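Local coordinates for putative sugar ABC transporter, substrate-binding protein (Clostridium phytofermentans, PDB 4WZZ) that binds L-rhamnose between its two lobes and probably serves as the solute-binding component of a sugar ABC transporter, at residues A[102-105]-A[106-110]; A[123-126]-A[127-131]; A[156-160]-A[161-165]. All coordinates share one frame; numbering follows the deposited sequence.

Contact 1: A[102-105]-A[106-110]; sequences TCIN and NAISQ
I104 and I108, one turn apart, share a face of helix 97-110, one of the helices packed against the parallel strands in the alpha/beta lobe of this periplasmic binding protein. Four backbone bonds, N106 N to T102 O, A107 N to C103 O, I108 N to I104 O and S109 N to N105 O, each 3.0 Å, make consecutive i to i+4 steps of a regular alpha helix. The apolar part lies on the buried side. I104 CG2 meets I108 CD1 at 4.0 Å, the two side chains crossing at a slant; CG1 of I104 lies beside the backbone N (chi1 -65°), which puts CG2 anti to it. I104 and A107 rest on strands 56-60 and 114-117, and I104 also touches helix 126-134. At the edge of this face N105 runs beside I108, OD1 coming to 4.2 Å from I108 CD1. On the polar, outward side the N106 side chain folds back beside its own backbone N, and its CG comes to 3.5 Å from T102 O. Q90 gives a hydrogen bond from NE2 to C103 O, and its OE1 has a weak one with N106 ND2. I108 CG1 sits 3.4 Å from I104 O, the oxygen that its own backbone N already holds.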
loop_
_atom_site.group_PDB
_atom_site.type_symbol
_atom_site.label_atom_id
_atom_site.label_comp_id
_atom_site.label_asym_id
_atom_site.label_seq_id
_atom_site.Cartn_x
_atom_site.Cartn_y
_atom_site.Cartn_z
ATOM N N THR A 102 13.025 11.777 10.742
ATOM C CA THR A 102 13.948 12.755 10.206
ATOM C C THR A 102 13.251 13.577 9.113
ATOM O O THR A 102 13.388 14.794 9.065
ATOM C CB THR A 102 15.199 12.066 9.647
ATOM O OG1 THR A 102 15.862 11.395 10.719
ATOM C CG2 THR A 102 16.143 13.070 9.013
ATOM N N CYS A 103 12.491 12.908 8.253
ATOM C CA CYS A 103 11.777 13.613 7.183
ATOM C C CYS A 103 10.660 14.494 7.735
ATOM O O CYS A 103 10.424 15.588 7.238
ATOM C CB CYS A 103 11.204 12.637 6.145
ATOM S SG CYS A 103 12.450 11.675 5.267
ATOM N N ILE A 104 9.943 14.019 8.742
ATOM C CA ILE A 104 8.884 14.841 9.324
ATOM C C ILE A 104 9.497 16.099 9.869
ATOM O O ILE A 104 8.981 17.207 9.680
ATOM C CB ILE A 104 8.158 14.110 10.444
ATOM C CG1 ILE A 104 7.433 12.896 9.857
ATOM C CG2 ILE A 104 7.193 15.069 11.149
ATOM C CD1 ILE A 104 7.111 11.829 10.860
ATOM N N ASN A 105 10.606 15.932 10.572
ATOM C CA ASN A 105 11.269 17.080 11.162
ATOM C C ASN A 105 11.761 18.074 10.110
ATOM O O ASN A 105 11.712 19.281 10.340
ATOM C CB ASN A 105 12.400 16.642 12.100
ATOM C CG ASN A 105 11.875 15.981 13.375
ATOM O OD1 ASN A 105 10.759 16.264 13.816
ATOM N ND2 ASN A 105 12.681 15.096 13.968
ATOM N N ASN A 106 12.218 17.567 8.965
ATOM C CA ASN A 106 12.631 18.433 7.866
ATOM C C ASN A 106 11.432 19.216 7.333
ATOM O O ASN A 106 11.534 20.408 7.057
ATOM C CB ASN A 106 13.254 17.627 6.723
ATOM C CG ASN A 106 14.705 17.242 6.984
ATOM O OD1 ASN A 106 15.312 17.649 7.979
ATOM N ND2 ASN A 106 15.274 16.465 6.069
ATOM N N ALA A 107 10.292 18.540 7.192
ATOM C CA ALA A 107 9.097 19.203 6.693
ATOM C C ALA A 107 8.667 20.323 7.632
ATOM O O ALA A 107 8.354 21.431 7.185
ATOM C CB ALA A 107 7.967 18.206 6.499
ATOM N N ILE A 108 8.667 20.048 8.932
ATOM C CA ILE A 108 8.298 21.072 9.906
ATOM C C ILE A 108 9.238 22.265 9.766
ATOM O O ILE A 108 8.803 23.420 9.684
ATOM C CB ILE A 108 8.356 20.531 11.346
ATOM C CG1 ILE A 108 7.286 19.466 11.568
ATOM C CG2 ILE A 108 8.115 21.646 12.322
ATOM C CD1 ILE A 108 7.489 18.658 12.840
ATOM N N SER A 109 10.534 21.967 9.713
ATOM C CA SER A 109 11.577 22.979 9.591
ATOM C C SER A 109 11.383 23.857 8.353
ATOM O O SER A 109 11.747 25.022 8.358
ATOM C CB SER A 109 12.949 22.291 9.523
ATOM O OG SER A 109 13.995 23.237 9.379
ATOM N N GLN A 110 10.837 23.288 7.288
ATOM C CA GLN A 110 10.610 24.047 6.064
ATOM C C GLN A 110 9.342 24.901 6.156
ATOM O O GLN A 110 9.088 25.745 5.302
ATOM C CB GLN A 110 10.492 23.095 4.879
ATOM C CG GLN A 110 11.770 22.383 4.545
ATOM C CD GLN A 110 11.595 21.429 3.387
ATOM O OE1 GLN A 110 10.787 21.669 2.487
ATOM N NE2 GLN A 110 12.344 20.334 3.405
#

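Contact 2: A[123-126]-A[127-131]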
loop_
_atom_site.group_PDB
_atom_site.type_symbol
_atom_site.label_atom_id
_atom_site.label_comp_id
_atom_site.label_asym_id
_atom_site.label_seq_id
_atom_site.Cartn_x
_atom_site.Cartn_y
_atom_site.Cartn_z
ATOM N N ASP A 123 2.569 3.955 15.443
ATOM C CA ASP A 123 2.602 4.757 16.670
ATOM C C ASP A 123 3.853 5.631 16.875
ATOM O O ASP A 123 3.797 6.669 17.541
ATOM C CB ASP A 123 2.474 3.826 17.871
ATOM C CG ASP A 123 1.111 3.150 17.949
ATOM O OD1 ASP A 123 0.097 3.769 17.578
ATOM O OD2 ASP A 123 1.058 1.987 18.386
ATOM N N ALA A 124 4.980 5.196 16.332
ATOM C CA ALA A 124 6.269 5.835 16.590
ATOM C C ALA A 124 6.352 7.251 16.039
ATOM O O ALA A 124 7.152 8.060 16.512
ATOM C CB ALA A 124 7.398 4.977 16.025
ATOM N N LEU A 125 5.520 7.562 15.052
ATOM C CA LEU A 125 5.558 8.882 14.431
ATOM C C LEU A 125 4.738 9.917 15.198
ATOM O O LEU A 125 4.720 11.096 14.831
ATOM C CB LEU A 125 5.035 8.789 12.998
ATOM C CG LEU A 125 5.625 7.680 12.132
ATOM C CD1 LEU A 125 4.944 7.722 10.782
ATOM C CD2 LEU A 125 7.131 7.858 11.992
ATOM N N GLU A 126 4.054 9.482 16.256
ATOM C CA GLU A 126 3.041 10.320 16.874
ATOM C C GLU A 126 3.649 11.593 17.480
ATOM O O GLU A 126 3.082 12.673 17.331
ATOM C CB GLU A 126 2.214 9.552 17.916
ATOM C CG GLU A 126 1.211 10.461 18.650
ATOM C CD GLU A 126 0.151 9.720 19.452
ATOM O OE1 GLU A 126 0.078 8.469 19.406
ATOM O OE2 GLU A 126 -0.624 10.419 20.133
ATOM N N PRO A 127 4.788 11.477 18.173
ATOM C CA PRO A 127 5.326 12.732 18.720
ATOM C C PRO A 127 5.689 13.766 17.647
ATOM O O PRO A 127 5.351 14.942 17.806
ATOM C CB PRO A 127 6.579 12.276 19.469
ATOM C CG PRO A 127 6.291 10.871 19.852
ATOM C CD PRO A 127 5.473 10.297 18.730
ATOM N N ALA A 128 6.355 13.346 16.578
ATOM C CA ALA A 128 6.764 14.299 15.554
ATOM C C ALA A 128 5.551 14.887 14.837
ATOM O O ALA A 128 5.515 16.090 14.537
ATOM C CB ALA A 128 7.708 13.650 14.572
ATOM N N LEU A 129 4.551 14.043 14.573
ATOM C CA LEU A 129 3.360 14.488 13.867
ATOM C C LEU A 129 2.497 15.373 14.749
ATOM O O LEU A 129 1.825 16.292 14.266
ATOM C CB LEU A 129 2.558 13.298 13.345
ATOM C CG LEU A 129 3.275 12.511 12.245
ATOM C CD1 LEU A 129 2.435 11.296 11.837
ATOM C CD2 LEU A 129 3.587 13.418 11.038
ATOM N N THR A 130 2.505 15.095 16.045
ATOM C CA THR A 130 1.806 15.966 16.983
ATOM C C THR A 130 2.488 17.336 17.015
ATOM O O THR A 130 1.814 18.365 17.035
ATOM C CB THR A 130 1.764 15.351 18.384
ATOM O OG1 THR A 130 1.010 14.137 18.338
ATOM C CG2 THR A 130 1.100 16.300 19.379
ATOM N N GLU A 131 3.818 17.345 17.010
ATOM C CA GLU A 131 4.571 18.600 16.957
ATOM C C GLU A 131 4.206 19.368 15.690
ATOM O O GLU A 131 4.074 20.588 15.714
ATOM C CB GLU A 131 6.084 18.342 17.012
ATOM C CG GLU A 131 6.950 19.596 16.848
ATOM C CD GLU A 131 6.715 20.653 17.941
ATOM O OE1 GLU A 131 6.035 20.355 18.952
ATOM O OE2 GLU A 131 7.209 21.793 17.782
HETATM O O HOH W 1 7.765 10.820 16.286
HETATM O O HOH W 2 -0.308 13.089 20.373
#
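E126 and T130 stand side by side, pointing the same way, at the first turn of helix 126-134, and E126 O is gripped twice by the threonine. T130 N reaches it at 2.8 Å as the regular helical bond, while T130 OG1 donates to the same E126 O at 2.7 Å, coming from above the carbonyl plane. The two donors approach from opposite faces of that plane. The hydroxyl can fold back in this way because OG1 lies beside its own backbone N (chi1 -64°).

The tight side of the turn is apolar. L125 CB packs on L129 CD1 at 3.8 Å, both residues being buried, and L129 N binds L125 O nearly straight along the carbonyl direction. Ahead of them a type I beta turn runs from D123 to E126, closed by E126 N on D123 O, and P127 follows, its ring carbon CD 3.6 Å from A124 O.

Water does the joining on the looser side. One molecule donates to A124 O and accepts from A128 N at 2.9 Å, linking the turn to a helix-start amide. A second donates both to E126 OE2 and to T130 OG1, the latter at 2.6 Å. The extended E126 side chain, with CG anti to the backbone N (chi1 176°), carries its carboxylate out to this water; E126 OE1 is bound by N147 ND2, which also serves D123 OD1.

Following strand 114-117, the turn leads directly into helix 126-134, which packs beside helix 97-110: L125 lies on Q100 and I101, and A124 on A97.

Contact 3: A[156-160]-A[161-165]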
loop_
_atom_site.group_PDB
_atom_site.type_symbol
_atom_site.label_atom_id
_atom_site.label_comp_id
_atom_site.label_asym_id
_atom_site.label_seq_id
_atom_site.Cartn_x
_atom_site.Cartn_y
_atom_site.Cartn_z
ATOM N N ASN A 156 -7.076 5.519 2.068
ATOM C CA ASN A 156 -6.829 4.068 1.928
ATOM C C ASN A 156 -7.082 3.644 0.486
ATOM O O ASN A 156 -8.111 4.005 -0.111
ATOM C CB ASN A 156 -7.787 3.305 2.865
ATOM C CG ASN A 156 -7.284 1.927 3.246
ATOM O OD1 ASN A 156 -6.363 1.389 2.632
ATOM N ND2 ASN A 156 -7.912 1.328 4.270
ATOM N N GLN A 157 -6.122 2.906 -0.090
ATOM C CA GLN A 157 -6.189 2.437 -1.473
ATOM C C GLN A 157 -7.388 1.544 -1.748
ATOM O O GLN A 157 -7.930 1.528 -2.843
ATOM C CB GLN A 157 -4.907 1.674 -1.820
ATOM C CG GLN A 157 -4.410 0.725 -0.721
ATOM C CD GLN A 157 -3.353 1.339 0.145
ATOM O OE1 GLN A 157 -3.612 2.317 0.843
ATOM N NE2 GLN A 157 -2.149 0.798 0.096
ATOM N N ALA A 158 -7.797 0.779 -0.748
ATOM C CA ALA A 158 -8.932 -0.131 -0.898
ATOM C C ALA A 158 -9.376 -0.518 0.488
ATOM O O ALA A 158 -8.652 -0.298 1.449
ATOM C CB ALA A 158 -8.542 -1.363 -1.713
ATOM N N GLY A 159 -10.578 -1.073 0.629
ATOM C CA GLY A 159 -10.970 -1.581 1.924
ATOM C C GLY A 159 -9.976 -2.643 2.404
ATOM O O GLY A 159 -9.603 -3.558 1.670
ATOM N N THR A 160 -9.554 -2.535 3.656
ATOM C CA THR A 160 -8.619 -3.509 4.222
ATOM C C THR A 160 -9.148 -4.933 4.048
ATOM O O THR A 160 -8.447 -5.851 3.615
ATOM C CB THR A 160 -8.369 -3.206 5.689
ATOM O OG1 THR A 160 -7.853 -1.872 5.814
ATOM C CG2 THR A 160 -7.382 -4.181 6.263
ATOM N N THR A 161 -10.432 -5.111 4.360
ATOM C CA THR A 161 -11.062 -6.410 4.187
ATOM C C THR A 161 -11.092 -6.882 2.742
ATOM O O THR A 161 -10.960 -8.074 2.465
ATOM C CB THR A 161 -12.489 -6.345 4.715
ATOM O OG1 THR A 161 -12.448 -6.003 6.106
ATOM C CG2 THR A 161 -13.211 -7.673 4.552
ATOM N N GLN A 162 -11.324 -5.948 1.824
ATOM C CA GLN A 162 -11.383 -6.319 0.422
ATOM C C GLN A 162 -10.055 -6.918 -0.053
ATOM O O GLN A 162 -10.026 -7.877 -0.810
ATOM C CB GLN A 162 -11.733 -5.087 -0.407
ATOM C CG GLN A 162 -13.105 -4.526 -0.108
ATOM C CD GLN A 162 -13.391 -3.319 -0.974
ATOM O OE1 GLN A 162 -12.612 -2.361 -1.015
ATOM N NE2 GLN A 162 -14.490 -3.375 -1.699
ATOM N N ILE A 163 -8.956 -6.340 0.402
ATOM C CA ILE A 163 -7.627 -6.835 0.029
ATOM C C ILE A 163 -7.421 -8.211 0.669
ATOM O O ILE A 163 -6.987 -9.134 0.021
ATOM C CB ILE A 163 -6.546 -5.875 0.497
ATOM C CG1 ILE A 163 -6.604 -4.581 -0.316
ATOM C CG2 ILE A 163 -5.164 -6.527 0.423
ATOM C CD1 ILE A 163 -6.198 -4.759 -1.773
ATOM N N ALA A 164 -7.748 -8.341 1.950
ATOM C CA ALA A 164 -7.578 -9.628 2.622
ATOM C C ALA A 164 -8.388 -10.752 1.978
ATOM O O ALA A 164 -7.919 -11.894 1.824
ATOM C CB ALA A 164 -7.933 -9.504 4.099
ATOM N N GLN A 165 -9.627 -10.435 1.635
ATOM C CA GLN A 165 -10.520 -11.410 1.056
ATOM C C GLN A 165 -10.049 -11.818 -0.340
ATOM O O GLN A 165 -10.020 -13.007 -0.684
ATOM C CB GLN A 165 -11.937 -10.829 1.076
ATOM C CG GLN A 165 -12.992 -11.727 0.558
ATOM C CD GLN A 165 -13.264 -12.875 1.487
ATOM O OE1 GLN A 165 -13.633 -12.674 2.651
ATOM N NE2 GLN A 165 -13.090 -14.099 0.983
#
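G159 takes the N-cap position of helix 160-174, its extended backbone turning into helical values at T160, and the first turn is closed by I163 N on G159 O at 3.1 Å and A164 N on T160 O at 3.1 Å. The Q162 side chain then reaches back over the helix start: OE1 accepts from G159 N at 2.9 Å, with an N-H...O angle of 142° and the donor tilted 16° from the amide's carbonyl plane. CG of Q162 lies beside its own backbone N (chi1 -64°) and the chain is extended beyond it, which carries the amide to the cap residue. This side-chain to backbone bond from the third residue after the cap back to the N-cap amide is the backward half of a capping box; G159 has no side chain to supply the other half. On the inner side A158 CB touches I163 CG1 at 4.0 Å and CD1 at 4.1 Å. I163 also packs on W196 and W297, both of the sugar pocket. Q157, two residues before the cap, touches the bound L-rhamnose and donates from NE2 to D143 OD1. The arrangement is a one-sided capping box just after a residue of the rhamnose cleft of a periplasmic binding protein.

Contacts 1 and 2 are neighbours in one lobe, centres 12 Å apart: their helices, 97-110 and 126-134, pack directly, with I104 CG2 3.7 Å from A128 CB, I108 CD1 3.7 Å from A128 O and I104 CD1 3.9 Å from L129 CD2. Contact 3 touches neither; its nearest atoms are about 17 Å from those of contact 1 and about 14 Å from those of contact 2. It lies on the opposite side of the chain's centre from contact 1. Contact 3 is also nearer to L-rhamnose than contact 2: Q157 touches the sugar and the I163 side chain is about 8 Å from it, whereas the L125 side chain of contact 2 is about 12 Å away.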